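Local coordinates for protein succinate-semialdehyde dehydrogenase (NAD(P)(+)) (Marinobacter aquaeolei, PDB 3RH9) that probably acts as an aldehyde dehydrogenase that oxidises succinate semialdehyde to succinate with NAD+ or NADP+ as cofactor, at residues M46-E49 and D50-A54; P67-I70 and E71-R74; G92-L95 and C96-G100; P133-K137 and D138-T142; G377-R380 and E381-C384. One frame throughout, in Å; residues are numbered along the deposited sequence.

Interaction 1 (M46-E49 and D50-A54); sequences MPEE and DVVAA
Asp50 folds back against Met46 and Pro47 at the N-terminal end of helix 48-61. This is the first turn of an alpha helix, and Pro47 holds the N-cap position. The CG of Asp50 sits beside its own backbone N (chi1 -85°), which turns the carboxylate toward the start of the helix. Its OD2 lies 3.4 Å from Pro47 CD, a ring carbon. The same OD2 is also 3.5 Å from Met46 CB, so the oxygen is nestled against both residues. The selenomethionine chain of Met46 crosses Asp50 at about a right angle. Its far end leads away from residues 50-54, and the side chain packs on Asp22 and Met211. These touches are van der Waals contacts. The polar hold on the carboxylate comes from elsewhere: OD1 is hydrogen-bonded to Ser23 OG.

The backbone begins its ladder here. Val52 N bonds to Glu48 O at 3.0 Å, and Ala53 N bonds to Glu49 O at 2.9 Å. Pro47 O takes only weak bonds, from Asp50 N and Val51 N. Val51 has CG1 anti to its backbone N (chi1 -174°), which leaves CG2 near this oxygen, 3.5 Å from Pro47 O. Val51 packs on Ile217, Val220 and Leu221 of helix 214-223. Val52 also reaches Val220. The chain of Glu48 points outward from the helix start and only grazes the next turn, where its CG lies 4.3 Å from Val52 CG2.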
loop_
_atom_site.group_PDB
_atom_site.type_symbol
_atom_site.label_atom_id
_atom_site.label_comp_id
_atom_site.label_asym_id
_atom_site.label_seq_id
_atom_site.Cartn_x
_atom_site.Cartn_y
_atom_site.Cartn_z
HETATM N N MSE A 46 -26.770 13.151 7.141
HETATM C CA MSE A 46 -27.059 11.752 7.467
HETATM C C MSE A 46 -26.324 11.245 8.697
HETATM O O MSE A 46 -25.160 11.569 8.919
HETATM C CB MSE A 46 -26.795 10.853 6.254
HETATM C CG MSE A 46 -27.582 11.300 5.029
HETATM SE SE MSE A 46 -27.002 10.557 3.301
HETATM C CE MSE A 46 -26.992 12.260 2.334
ATOM N N PRO A 47 -27.027 10.450 9.502
ATOM C CA PRO A 47 -26.563 9.893 10.777
ATOM C C PRO A 47 -25.713 8.646 10.588
ATOM O O PRO A 47 -25.557 8.138 9.483
ATOM C CB PRO A 47 -27.862 9.486 11.482
ATOM C CG PRO A 47 -28.988 9.920 10.563
ATOM C CD PRO A 47 -28.414 10.071 9.206
ATOM N N GLU A 48 -25.173 8.155 11.690
ATOM C CA GLU A 48 -24.469 6.877 11.717
ATOM C C GLU A 48 -25.244 5.770 10.979
ATOM O O GLU A 48 -24.791 5.292 9.945
ATOM C CB GLU A 48 -24.152 6.508 13.173
ATOM C CG GLU A 48 -24.080 5.040 13.494
ATOM C CD GLU A 48 -23.200 4.771 14.720
ATOM O OE1 GLU A 48 -22.967 5.711 15.524
ATOM O OE2 GLU A 48 -22.722 3.619 14.878
ATOM N N GLU A 49 -26.417 5.391 11.482
ATOM C CA GLU A 49 -27.212 4.298 10.896
ATOM C C GLU A 49 -27.371 4.318 9.367
ATOM O O GLU A 49 -27.421 3.260 8.737
ATOM C CB GLU A 49 -28.587 4.190 11.572
ATOM C CG GLU A 49 -29.111 5.487 12.147
ATOM C CD GLU A 49 -28.400 5.887 13.449
ATOM O OE1 GLU A 49 -27.873 4.980 14.150
ATOM O OE2 GLU A 49 -28.368 7.107 13.767
ATOM N N ASP A 50 -27.459 5.506 8.773
ATOM C CA ASP A 50 -27.493 5.619 7.316
ATOM C C ASP A 50 -26.188 5.138 6.693
ATOM O O ASP A 50 -26.191 4.474 5.639
ATOM C CB ASP A 50 -27.721 7.067 6.875
ATOM C CG ASP A 50 -29.186 7.453 6.836
ATOM O OD1 ASP A 50 -30.034 6.652 7.280
ATOM O OD2 ASP A 50 -29.484 8.570 6.359
ATOM N N VAL A 51 -25.071 5.506 7.322
ATOM C CA VAL A 51 -23.763 5.115 6.811
ATOM C C VAL A 51 -23.566 3.602 6.977
ATOM O O VAL A 51 -22.986 2.957 6.115
ATOM C CB VAL A 51 -22.616 5.912 7.476
ATOM C CG1 VAL A 51 -21.318 5.588 6.822
ATOM C CG2 VAL A 51 -22.862 7.389 7.352
ATOM N N VAL A 52 -24.074 3.038 8.073
ATOM C CA VAL A 52 -24.038 1.597 8.284
ATOM C C VAL A 52 -24.937 0.852 7.285
ATOM O O VAL A 52 -24.596 -0.242 6.816
ATOM C CB VAL A 52 -24.433 1.225 9.723
ATOM C CG1 VAL A 52 -24.450 -0.280 9.898
ATOM C CG2 VAL A 52 -23.476 1.859 10.717
ATOM N N ALA A 53 -26.080 1.447 6.955
ATOM C CA ALA A 53 -26.957 0.890 5.923
ATOM C C ALA A 53 -26.243 0.861 4.579
ATOM O O ALA A 53 -26.283 -0.143 3.862
ATOM C CB ALA A 53 -28.246 1.696 5.811
ATOM N N ALA A 54 -25.607 1.978 4.237
ATOM C CA ALA A 54 -24.805 2.070 3.022
ATOM C C ALA A 54 -23.890 0.862 2.886
ATOM O O ALA A 54 -23.807 0.253 1.813
ATOM C CB ALA A 54 -23.981 3.348 3.023
#

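Interaction 2 (P67-I70 and E71-R74); sequences PWPI and ETRR
Trp68 O is held by two nitrogens of Arg73, NE at 3.0 Å and NH2 at 3.2 Å. The guanidinium approaches side-on and offers both N-H groups to the one oxygen. Trp68 O lies at the edge of the group, about 10° out of its plane. NH2 comes nearly along the C=O axis, while NE is tilted 31° from the carbonyl plane. The Arg73 chain leaves with CG beside the backbone N and bends at chi3 (-92°), which carries the guanidinium back past the start of helix 70-86. One face of the group lies over Ile70 CA, 4.0 Å from CZ. The remaining nitrogen, NH1, is hydrogen-bonded to Ala173 O.

Pro69 is the N-cap residue. Its O receives Arg73 N at 3.2 Å, a standard helical bond, and a weak one from Thr72 N. Thr72 places OG1 beside its backbone N, and this hydroxyl rests 3.4 Å from Pro69 CD. Ile70 O accepts from Arg74 N. Within the helix, Arg74 NH1 forms a salt bridge with Glu71 OE2 at 2.7 Å, met on the syn side of the carboxylate. Arg74 NH2 also bonds to Ala121 O.

The Trp68 ring turns away from the helix start. Its NE1 bonds to Ala61 O, and it meets Trp76 edge-to-face. The Arg73 guanidinium thus ties two backbone carbonyls, those of Trp68 and Ala173. Its bonds join the loop before the helix to Ala173, and its positive charge would probably polarise both C=O groups.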
loop_
_atom_site.group_PDB
_atom_site.type_symbol
_atom_site.label_atom_id
_atom_site.label_comp_id
_atom_site.label_asym_id
_atom_site.label_seq_id
_atom_site.Cartn_x
_atom_site.Cartn_y
_atom_site.Cartn_z
ATOM N N PRO A 67 -19.025 -14.083 -8.927
ATOM C CA PRO A 67 -18.709 -12.702 -9.333
ATOM C C PRO A 67 -19.544 -12.196 -10.514
ATOM O O PRO A 67 -20.031 -12.988 -11.327
ATOM C CB PRO A 67 -17.229 -12.791 -9.719
ATOM C CG PRO A 67 -17.009 -14.264 -9.992
ATOM C CD PRO A 67 -17.828 -14.941 -8.964
ATOM N N TRP A 68 -19.724 -10.880 -10.581
ATOM C CA TRP A 68 -20.335 -10.228 -11.744
ATOM C C TRP A 68 -19.399 -10.393 -12.921
ATOM O O TRP A 68 -18.246 -10.006 -12.836
ATOM C CB TRP A 68 -20.544 -8.731 -11.471
ATOM C CG TRP A 68 -21.455 -8.463 -10.318
ATOM C CD1 TRP A 68 -21.097 -8.202 -9.022
ATOM C CD2 TRP A 68 -22.887 -8.462 -10.347
ATOM N NE1 TRP A 68 -22.220 -8.035 -8.245
ATOM C CE2 TRP A 68 -23.331 -8.196 -9.035
ATOM C CE3 TRP A 68 -23.838 -8.679 -11.356
ATOM C CZ2 TRP A 68 -24.681 -8.123 -8.710
ATOM C CZ3 TRP A 68 -25.174 -8.602 -11.032
ATOM C CH2 TRP A 68 -25.584 -8.322 -9.721
ATOM N N PRO A 69 -19.890 -10.948 -14.029
ATOM C CA PRO A 69 -18.979 -11.327 -15.118
ATOM C C PRO A 69 -18.272 -10.109 -15.691
ATOM O O PRO A 69 -18.878 -9.034 -15.739
ATOM C CB PRO A 69 -19.917 -11.938 -16.171
ATOM C CG PRO A 69 -21.229 -12.168 -15.463
ATOM C CD PRO A 69 -21.302 -11.114 -14.406
ATOM N N ILE A 70 -17.026 -10.279 -16.137
ATOM C CA ILE A 70 -16.206 -9.157 -16.604
ATOM C C ILE A 70 -16.864 -8.298 -17.691
ATOM O O ILE A 70 -16.600 -7.102 -17.766
ATOM C CB ILE A 70 -14.831 -9.620 -17.093
ATOM C CG1 ILE A 70 -13.926 -8.416 -17.353
ATOM C CG2 ILE A 70 -14.962 -10.426 -18.356
ATOM C CD1 ILE A 70 -12.450 -8.722 -17.207
ATOM N N GLU A 71 -17.721 -8.898 -18.518
ATOM C CA GLU A 71 -18.470 -8.144 -19.541
ATOM C C GLU A 71 -19.588 -7.318 -18.936
ATOM O O GLU A 71 -19.921 -6.244 -19.450
ATOM C CB GLU A 71 -19.046 -9.067 -20.617
ATOM C CG GLU A 71 -17.989 -9.634 -21.541
ATOM C CD GLU A 71 -17.047 -8.561 -22.076
ATOM O OE1 GLU A 71 -17.545 -7.507 -22.541
ATOM O OE2 GLU A 71 -15.814 -8.778 -22.041
ATOM N N THR A 72 -20.178 -7.818 -17.855
ATOM C CA THR A 72 -21.187 -7.039 -17.163
ATOM C C THR A 72 -20.552 -5.768 -16.611
ATOM O O THR A 72 -21.049 -4.671 -16.848
ATOM C CB THR A 72 -21.866 -7.824 -16.029
ATOM O OG1 THR A 72 -22.692 -8.847 -16.587
ATOM C CG2 THR A 72 -22.740 -6.910 -15.207
ATOM N N ARG A 73 -19.454 -5.923 -15.876
ATOM C CA ARG A 73 -18.747 -4.787 -15.294
ATOM C C ARG A 73 -18.291 -3.816 -16.379
ATOM O O ARG A 73 -18.365 -2.600 -16.222
ATOM C CB ARG A 73 -17.537 -5.263 -14.503
ATOM C CG ARG A 73 -17.848 -5.836 -13.136
ATOM C CD ARG A 73 -16.562 -6.294 -12.468
ATOM N NE ARG A 73 -16.339 -7.699 -12.780
ATOM C CZ ARG A 73 -15.155 -8.298 -12.862
ATOM N NH1 ARG A 73 -14.023 -7.624 -12.660
ATOM N NH2 ARG A 73 -15.111 -9.595 -13.153
ATOM N N ARG A 74 -17.824 -4.371 -17.491
ATOM C CA ARG A 74 -17.399 -3.585 -18.648
ATOM C C ARG A 74 -18.518 -2.676 -19.167
ATOM O O ARG A 74 -18.277 -1.526 -19.526
ATOM C CB ARG A 74 -16.903 -4.542 -19.731
ATOM C CG ARG A 74 -16.634 -3.957 -21.083
ATOM C CD ARG A 74 -15.960 -5.023 -21.924
ATOM N NE ARG A 74 -14.541 -4.750 -22.001
ATOM C CZ ARG A 74 -13.583 -5.666 -21.972
ATOM N NH1 ARG A 74 -13.872 -6.955 -21.857
ATOM N NH2 ARG A 74 -12.322 -5.268 -22.037
#

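Interaction 3 (G92-L95 and C96-G100); sequences GRIL and CMEHG
Leu95 and His99 both set CG opposite the backbone N (chi1 -158° and 180°). With this choice the two chains leave helix 88-99 side by side and point the same way. The Leu95 methyl CD2 meets the root of the histidine, 4.1 Å from His99 CB. The imidazole continues past this contact, and its ND1 is hydrogen-bonded to Lys101 N. Glu98 takes a different first torsion: its CG stands between the backbone N and the carbonyl carbon (chi1 68°). This position lays CG 3.2 Å from Ile94 O, one turn back. The extended chain then takes the carboxylate to helix 188-197, where OE2 bonds to Thr189 OG1 and OE1 to Leu188 N.

Arg93 and Met97 make the outer pair. Met97, a selenomethionine, is extended beyond CG and passes at an angle to the arginine. Its CE lies 3.9 Å from Arg93 NH1, approaching obliquely. Arg93 NE forms a salt bridge with Glu90, and NH2 is hydrogen-bonded to the backbone O of Glu5.

Regular helical bonds run beneath these chains. Cys96 N reaches Gly92 O at 3.0 Å, Met97 N reaches Arg93 O at 3.1 Å, and His99 N reaches Leu95 O at 2.9 Å. Glu98 N has weaker bonds to Ile94 O and Leu95 O. The last turn is closed by Gly100 N, bonded to Cys96 O at 2.8 Å. Gly100 then leaves helical geometry with positive phi, the common ending of an alpha helix at a C-terminal glycine.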
loop_
_atom_site.group_PDB
_atom_site.type_symbol
_atom_site.label_atom_id
_atom_site.label_comp_id
_atom_site.label_asym_id
_atom_site.label_seq_id
_atom_site.Cartn_x
_atom_site.Cartn_y
_atom_site.Cartn_z
ATOM N N GLY A 92 -21.542 20.157 -15.278
ATOM C CA GLY A 92 -20.711 21.343 -15.340
ATOM C C GLY A 92 -21.368 22.559 -14.701
ATOM O O GLY A 92 -20.692 23.369 -14.078
ATOM N N ARG A 93 -22.686 22.691 -14.840
ATOM C CA ARG A 93 -23.390 23.839 -14.260
ATOM C C ARG A 93 -23.366 23.764 -12.751
ATOM O O ARG A 93 -22.902 24.686 -12.078
ATOM C CB ARG A 93 -24.836 23.918 -14.741
ATOM C CG ARG A 93 -25.454 25.290 -14.543
ATOM C CD ARG A 93 -26.893 25.357 -15.034
ATOM N NE ARG A 93 -27.764 24.426 -14.312
ATOM C CZ ARG A 93 -28.661 24.779 -13.396
ATOM N NH1 ARG A 93 -28.825 26.057 -13.089
ATOM N NH2 ARG A 93 -29.402 23.855 -12.796
ATOM N N ILE A 94 -23.872 22.655 -12.230
ATOM C CA ILE A 94 -23.881 22.411 -10.794
ATOM C C ILE A 94 -22.470 22.472 -10.194
ATOM O O ILE A 94 -22.276 22.929 -9.068
ATOM C CB ILE A 94 -24.532 21.050 -10.482
ATOM C CG1 ILE A 94 -25.983 21.049 -10.967
ATOM C CG2 ILE A 94 -24.472 20.752 -9.004
ATOM C CD1 ILE A 94 -26.521 19.682 -11.310
ATOM N N LEU A 95 -21.482 22.013 -10.949
ATOM C CA LEU A 95 -20.126 22.029 -10.459
ATOM C C LEU A 95 -19.703 23.484 -10.288
ATOM O O LEU A 95 -19.215 23.904 -9.232
ATOM C CB LEU A 95 -19.210 21.324 -11.449
ATOM C CG LEU A 95 -17.899 20.803 -10.868
ATOM C CD1 LEU A 95 -17.386 19.624 -11.671
ATOM C CD2 LEU A 95 -16.853 21.907 -10.793
ATOM N N CYS A 96 -19.917 24.251 -11.346
ATOM C CA CYS A 96 -19.551 25.650 -11.373
ATOM C C CYS A 96 -20.101 26.403 -10.167
ATOM O O CYS A 96 -19.386 27.171 -9.505
ATOM C CB CYS A 96 -20.088 26.286 -12.647
ATOM S SG CYS A 96 -19.785 28.040 -12.742
HETATM N N MSE A 97 -21.379 26.191 -9.881
HETATM C CA MSE A 97 -22.034 27.008 -8.881
HETATM C C MSE A 97 -21.592 26.704 -7.465
HETATM O O MSE A 97 -21.561 27.605 -6.629
HETATM C CB MSE A 97 -23.545 26.915 -9.005
HETATM C CG MSE A 97 -24.079 27.780 -10.130
HETATM SE SE MSE A 97 -25.886 27.283 -10.668
HETATM C CE MSE A 97 -26.182 28.665 -12.043
ATOM N N GLU A 98 -21.243 25.451 -7.189
ATOM C CA GLU A 98 -20.882 25.080 -5.822
ATOM C C GLU A 98 -19.379 25.203 -5.545
ATOM O O GLU A 98 -18.970 25.453 -4.418
ATOM C CB GLU A 98 -21.401 23.679 -5.473
ATOM C CG GLU A 98 -20.734 22.568 -6.235
ATOM C CD GLU A 98 -21.283 21.198 -5.857
ATOM O OE1 GLU A 98 -22.079 21.114 -4.889
ATOM O OE2 GLU A 98 -20.921 20.205 -6.527
ATOM N N HIS A 99 -18.577 25.038 -6.586
ATOM C CA HIS A 99 -17.124 25.157 -6.487
ATOM C C HIS A 99 -16.626 26.572 -6.770
ATOM O O HIS A 99 -15.826 27.103 -6.020
ATOM C CB HIS A 99 -16.462 24.184 -7.459
ATOM C CG HIS A 99 -14.966 24.225 -7.447
ATOM N ND1 HIS A 99 -14.237 24.970 -8.347
ATOM C CD2 HIS A 99 -14.062 23.583 -6.669
ATOM C CE1 HIS A 99 -12.949 24.797 -8.116
ATOM N NE2 HIS A 99 -12.814 23.957 -7.104
ATOM N N GLY A 100 -17.103 27.178 -7.851
ATOM C CA GLY A 100 -16.688 28.516 -8.217
ATOM C C GLY A 100 -16.005 28.500 -9.569
ATOM O O GLY A 100 -16.034 29.476 -10.311
#

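Interaction 4 (P133-K137 and D138-T142); sequences PEKPK and DCTWT
Asp138 follows Lys137 at the tip of a beta hairpin, and both residues have positive phi. Their backbone angles fit a type I' turn from Pro136 to Cys139.

Cys139 closes the turn. Its N bonds to Pro136 O at 3.2 Å, coming from above the carbonyl plane. The backbone O of Cys139 lies 3.2 Å from Lys135 CB. Its side chain packs on Pro481 of strand 475-482.

Thr140 begins strand 140-147. Its side chain runs alongside that of Lys135, pointing the same way, with OG1 3.2 Å from Lys135 CE.

Trp141 makes the side-chain hydrogen bond of the contact. Its CG lies beside the backbone N (chi1 -63°), which brings the indole across to Pro136. NE1 donates to Pro136 O at 3.1 Å in a nearly straight bond (166°), and that oxygen lies in the ring plane. Pro136 CG packs against the same part of the indole, 3.7 Å from CE2. Lys137 NZ approaches the ring edge, 4.1 Å from CZ2, but its hydrogen bond goes to Thr446 OG1 of the second subunit. A water joins Trp141 N, at 2.8 Å, to Glu134 O.

Pro136 O therefore accepts two N-H groups, which come from opposite faces of its plane. This fixes the indole and the turn through one atom. The second subunit also packs on Pro136, Cys139 and Trp141 with Thr449, Thr444 and Gly447. The hairpin is consistent with the oligomerisation element of aldehyde dehydrogenases, and the shared carbonyl joins the turn and the indole where Pro136 and Trp141 meet the second subunit.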
loop_
_atom_site.group_PDB
_atom_site.type_symbol
_atom_site.label_atom_id
_atom_site.label_comp_id
_atom_site.label_asym_id
_atom_site.label_seq_id
_atom_site.Cartn_x
_atom_site.Cartn_y
_atom_site.Cartn_z
ATOM N N PRO A 133 4.045 -19.857 -15.491
ATOM C CA PRO A 133 4.661 -20.939 -16.269
ATOM C C PRO A 133 5.463 -21.906 -15.399
ATOM O O PRO A 133 5.589 -23.080 -15.750
ATOM C CB PRO A 133 5.595 -20.196 -17.236
ATOM C CG PRO A 133 5.254 -18.719 -17.096
ATOM C CD PRO A 133 4.731 -18.572 -15.711
ATOM N N GLU A 134 5.989 -21.423 -14.277
ATOM C CA GLU A 134 6.727 -22.281 -13.341
ATOM C C GLU A 134 5.789 -23.262 -12.606
ATOM O O GLU A 134 4.627 -22.943 -12.336
ATOM C CB GLU A 134 7.508 -21.426 -12.322
ATOM C CG GLU A 134 8.525 -20.432 -12.921
ATOM C CD GLU A 134 7.975 -18.999 -13.111
ATOM O OE1 GLU A 134 6.793 -18.733 -12.796
ATOM O OE2 GLU A 134 8.736 -18.120 -13.579
ATOM N N LYS A 135 6.285 -24.449 -12.269
ATOM C CA LYS A 135 5.497 -25.377 -11.456
ATOM C C LYS A 135 6.250 -25.957 -10.271
ATOM O O LYS A 135 6.416 -27.170 -10.168
ATOM C CB LYS A 135 4.926 -26.508 -12.308
ATOM C CG LYS A 135 4.025 -26.014 -13.416
ATOM C CD LYS A 135 3.217 -27.146 -14.001
ATOM C CE LYS A 135 1.928 -26.629 -14.610
ATOM N NZ LYS A 135 2.211 -25.557 -15.596
ATOM N N PRO A 136 6.696 -25.096 -9.351
ATOM C CA PRO A 136 7.375 -25.558 -8.142
ATOM C C PRO A 136 6.493 -26.476 -7.316
ATOM O O PRO A 136 5.260 -26.390 -7.385
ATOM C CB PRO A 136 7.587 -24.264 -7.366
ATOM C CG PRO A 136 6.559 -23.357 -7.912
ATOM C CD PRO A 136 6.587 -23.635 -9.355
ATOM N N LYS A 137 7.129 -27.332 -6.525
ATOM C CA LYS A 137 6.422 -28.216 -5.618
ATOM C C LYS A 137 5.249 -28.941 -6.288
ATOM O O LYS A 137 4.171 -29.079 -5.709
ATOM C CB LYS A 137 5.940 -27.438 -4.383
ATOM C CG LYS A 137 6.718 -27.739 -3.100
ATOM C CD LYS A 137 7.994 -26.920 -3.000
ATOM C CE LYS A 137 7.732 -25.576 -2.321
ATOM N NZ LYS A 137 6.530 -24.819 -2.836
ATOM N N ASP A 138 5.447 -29.395 -7.516
ATOM C CA ASP A 138 4.490 -30.314 -8.124
ATOM C C ASP A 138 3.088 -29.747 -8.329
ATOM O O ASP A 138 2.160 -30.504 -8.594
ATOM C CB ASP A 138 4.400 -31.601 -7.293
ATOM C CG ASP A 138 5.468 -32.636 -7.670
ATOM O OD1 ASP A 138 6.623 -32.246 -7.971
ATOM O OD2 ASP A 138 5.147 -33.855 -7.654
ATOM N N CYS A 139 2.948 -28.426 -8.229
ATOM C CA CYS A 139 1.652 -27.751 -8.358
ATOM C C CYS A 139 1.547 -26.838 -9.569
ATOM O O CYS A 139 2.558 -26.364 -10.095
ATOM C CB CYS A 139 1.373 -26.925 -7.117
ATOM S SG CYS A 139 1.353 -27.897 -5.622
ATOM N N THR A 140 0.313 -26.599 -10.008
ATOM C CA THR A 140 0.022 -25.592 -11.024
ATOM C C THR A 140 -0.437 -24.355 -10.286
ATOM O O THR A 140 -1.353 -24.440 -9.475
ATOM C CB THR A 140 -1.115 -26.053 -11.951
ATOM O OG1 THR A 140 -0.672 -27.150 -12.752
ATOM C CG2 THR A 140 -1.551 -24.940 -12.869
ATOM N N TRP A 141 0.182 -23.207 -10.547
ATOM C CA TRP A 141 -0.058 -22.028 -9.710
ATOM C C TRP A 141 -0.880 -20.942 -10.380
ATOM O O TRP A 141 -0.488 -20.381 -11.398
ATOM C CB TRP A 141 1.257 -21.420 -9.226
ATOM C CG TRP A 141 2.055 -22.321 -8.367
ATOM C CD1 TRP A 141 2.689 -23.459 -8.748
ATOM C CD2 TRP A 141 2.326 -22.156 -6.973
ATOM N NE1 TRP A 141 3.338 -24.026 -7.676
ATOM C CE2 TRP A 141 3.132 -23.241 -6.574
ATOM C CE3 TRP A 141 1.971 -21.199 -6.024
ATOM C CZ2 TRP A 141 3.582 -23.389 -5.270
ATOM C CZ3 TRP A 141 2.415 -21.351 -4.738
ATOM C CH2 TRP A 141 3.209 -22.434 -4.369
ATOM N N THR A 142 -2.017 -20.619 -9.793
ATOM C CA THR A 142 -2.832 -19.582 -10.382
ATOM C C THR A 142 -2.962 -18.378 -9.461
ATOM O O THR A 142 -3.143 -18.515 -8.252
ATOM C CB THR A 142 -4.213 -20.112 -10.794
ATOM O OG1 THR A 142 -4.046 -21.164 -11.747
ATOM C CG2 THR A 142 -5.038 -19.015 -11.434
HETATM O O HOH W 1 1.775 -23.078 -12.833
#

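Interaction 5 (G377-R380 and E381-C384); sequences GVDR and EMCC
Met382 packs against Val378 in the main apolar contact of this bend. Its CG lies beside the backbone N (chi1 -41°), and the chain is extended beyond that point. The selenium is thereby carried back along the preceding residues, 4.0 Å from Val378 CG2 and 3.6 Å from Val378 CA. The two side chains meet at a slant. The other valine branch, CG1, is anti to the backbone N of Val378 and meets Cys384 SG at 4.3 Å.

The hydrogen bonding is that of a type I beta turn from Asp379 to Met382. Met382 N donates to Asp379 O at 3.0 Å, from above the carbonyl plane. A further bond from Glu381 N to Asp379 OD1 is doubtful, because the position of that oxygen is less sure.

Charged groups gather on the outer side of the turn. Arg380 NE is 4.5 Å from Glu381 OE2, beyond a salt bridge. Their planes are turned 27° apart. Arg380 NH1 has a long, weak ion pair with Asp411.

The turn connects strand 373-376 to helix 383-386, with Met382 as N-cap residue. Met382 and Cys384 rest on helix 335-350, at Asp347 and His344. Cys383 N bonds to Asp347 OD2. Val378 and Cys384 both touch Pro395 of strand 393-399.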
loop_
_atom_site.group_PDB
_atom_site.type_symbol
_atom_site.label_atom_id
_atom_site.label_comp_id
_atom_site.label_asym_id
_atom_site.label_seq_id
_atom_site.Cartn_x
_atom_site.Cartn_y
_atom_site.Cartn_z
ATOM N N GLY A 377 11.320 37.130 -5.954
ATOM C CA GLY A 377 12.232 37.276 -4.836
ATOM C C GLY A 377 11.919 36.374 -3.658
ATOM O O GLY A 377 12.163 36.745 -2.508
ATOM N N VAL A 378 11.383 35.190 -3.937
ATOM C CA VAL A 378 10.916 34.302 -2.882
ATOM C C VAL A 378 11.953 33.263 -2.471
ATOM O O VAL A 378 12.562 32.633 -3.334
ATOM C CB VAL A 378 9.666 33.560 -3.342
ATOM C CG1 VAL A 378 9.419 32.339 -2.462
ATOM C CG2 VAL A 378 8.485 34.504 -3.336
ATOM N N ASP A 379 12.141 33.071 -1.162
ATOM C CA ASP A 379 13.088 32.062 -0.668
ATOM C C ASP A 379 12.464 31.105 0.338
ATOM O O ASP A 379 11.308 31.257 0.702
ATOM C CB ASP A 379 14.353 32.708 -0.081
ATOM C CG ASP A 379 14.079 33.528 1.177
ATOM O OD1 ASP A 379 14.342 33.022 2.287
ATOM O OD2 ASP A 379 13.612 34.683 1.058
ATOM N N ARG A 380 13.236 30.127 0.793
ATOM C CA ARG A 380 12.719 29.092 1.683
ATOM C C ARG A 380 12.160 29.619 3.001
ATOM O O ARG A 380 11.504 28.876 3.728
ATOM C CB ARG A 380 13.779 28.016 1.955
ATOM C CG ARG A 380 15.049 28.532 2.652
ATOM C CD ARG A 380 15.916 27.382 3.132
ATOM N NE ARG A 380 15.179 26.558 4.092
ATOM C CZ ARG A 380 15.361 25.248 4.265
ATOM N NH1 ARG A 380 16.261 24.598 3.541
ATOM N NH2 ARG A 380 14.634 24.578 5.156
ATOM N N GLU A 381 12.400 30.893 3.301
ATOM C CA GLU A 381 11.951 31.499 4.565
ATOM C C GLU A 381 10.487 31.893 4.504
ATOM O O GLU A 381 9.901 32.320 5.496
ATOM C CB GLU A 381 12.757 32.767 4.915
ATOM C CG GLU A 381 14.286 32.602 5.053
ATOM C CD GLU A 381 14.710 31.395 5.890
ATOM O OE1 GLU A 381 13.988 31.039 6.859
ATOM O OE2 GLU A 381 15.775 30.802 5.573
HETATM N N MSE A 382 9.900 31.768 3.327
HETATM C CA MSE A 382 8.566 32.292 3.137
HETATM C C MSE A 382 7.496 31.222 3.167
HETATM O O MSE A 382 7.672 30.125 2.623
HETATM C CB MSE A 382 8.531 33.075 1.845
HETATM C CG MSE A 382 9.782 33.888 1.711
HETATM SE SE MSE A 382 9.635 35.256 0.376
HETATM C CE MSE A 382 11.307 36.199 0.783
ATOM N N CYS A 383 6.390 31.563 3.815
ATOM C CA CYS A 383 5.273 30.653 4.004
ATOM C C CYS A 383 4.848 29.929 2.746
ATOM O O CYS A 383 4.628 28.712 2.767
ATOM C CB CYS A 383 4.080 31.421 4.537
ATOM S SG CYS A 383 4.400 31.974 6.161
ATOM N N CYS A 384 4.698 30.685 1.664
ATOM C CA CYS A 384 4.162 30.137 0.432
ATOM C C CYS A 384 5.144 29.128 -0.142
ATOM O O CYS A 384 4.792 28.318 -0.990
ATOM C CB CYS A 384 3.849 31.252 -0.569
ATOM S SG CYS A 384 5.294 32.164 -1.183
#

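In the fold
The five contacts follow one another along the chain, and none touches another. Interactions 1, 2 and 3 sit on the successive helices 48-61, 70-86 and 88-99: the first two at helix starts, the third at a helix end. Their centres lie 27 to 33 Å apart. The centre of interaction 4 lies about 42 Å from the chain centre, in the three-stranded antiparallel sheet, and it alone of the five touches the second subunit. Interaction 5 lies beside the seven-stranded sheet, about 58 Å from interaction 4, centre to centre. Together they mark helix ends and turns of separate parts of the aldehyde dehydrogenase fold, all away from the predicted active-site residue Glu256.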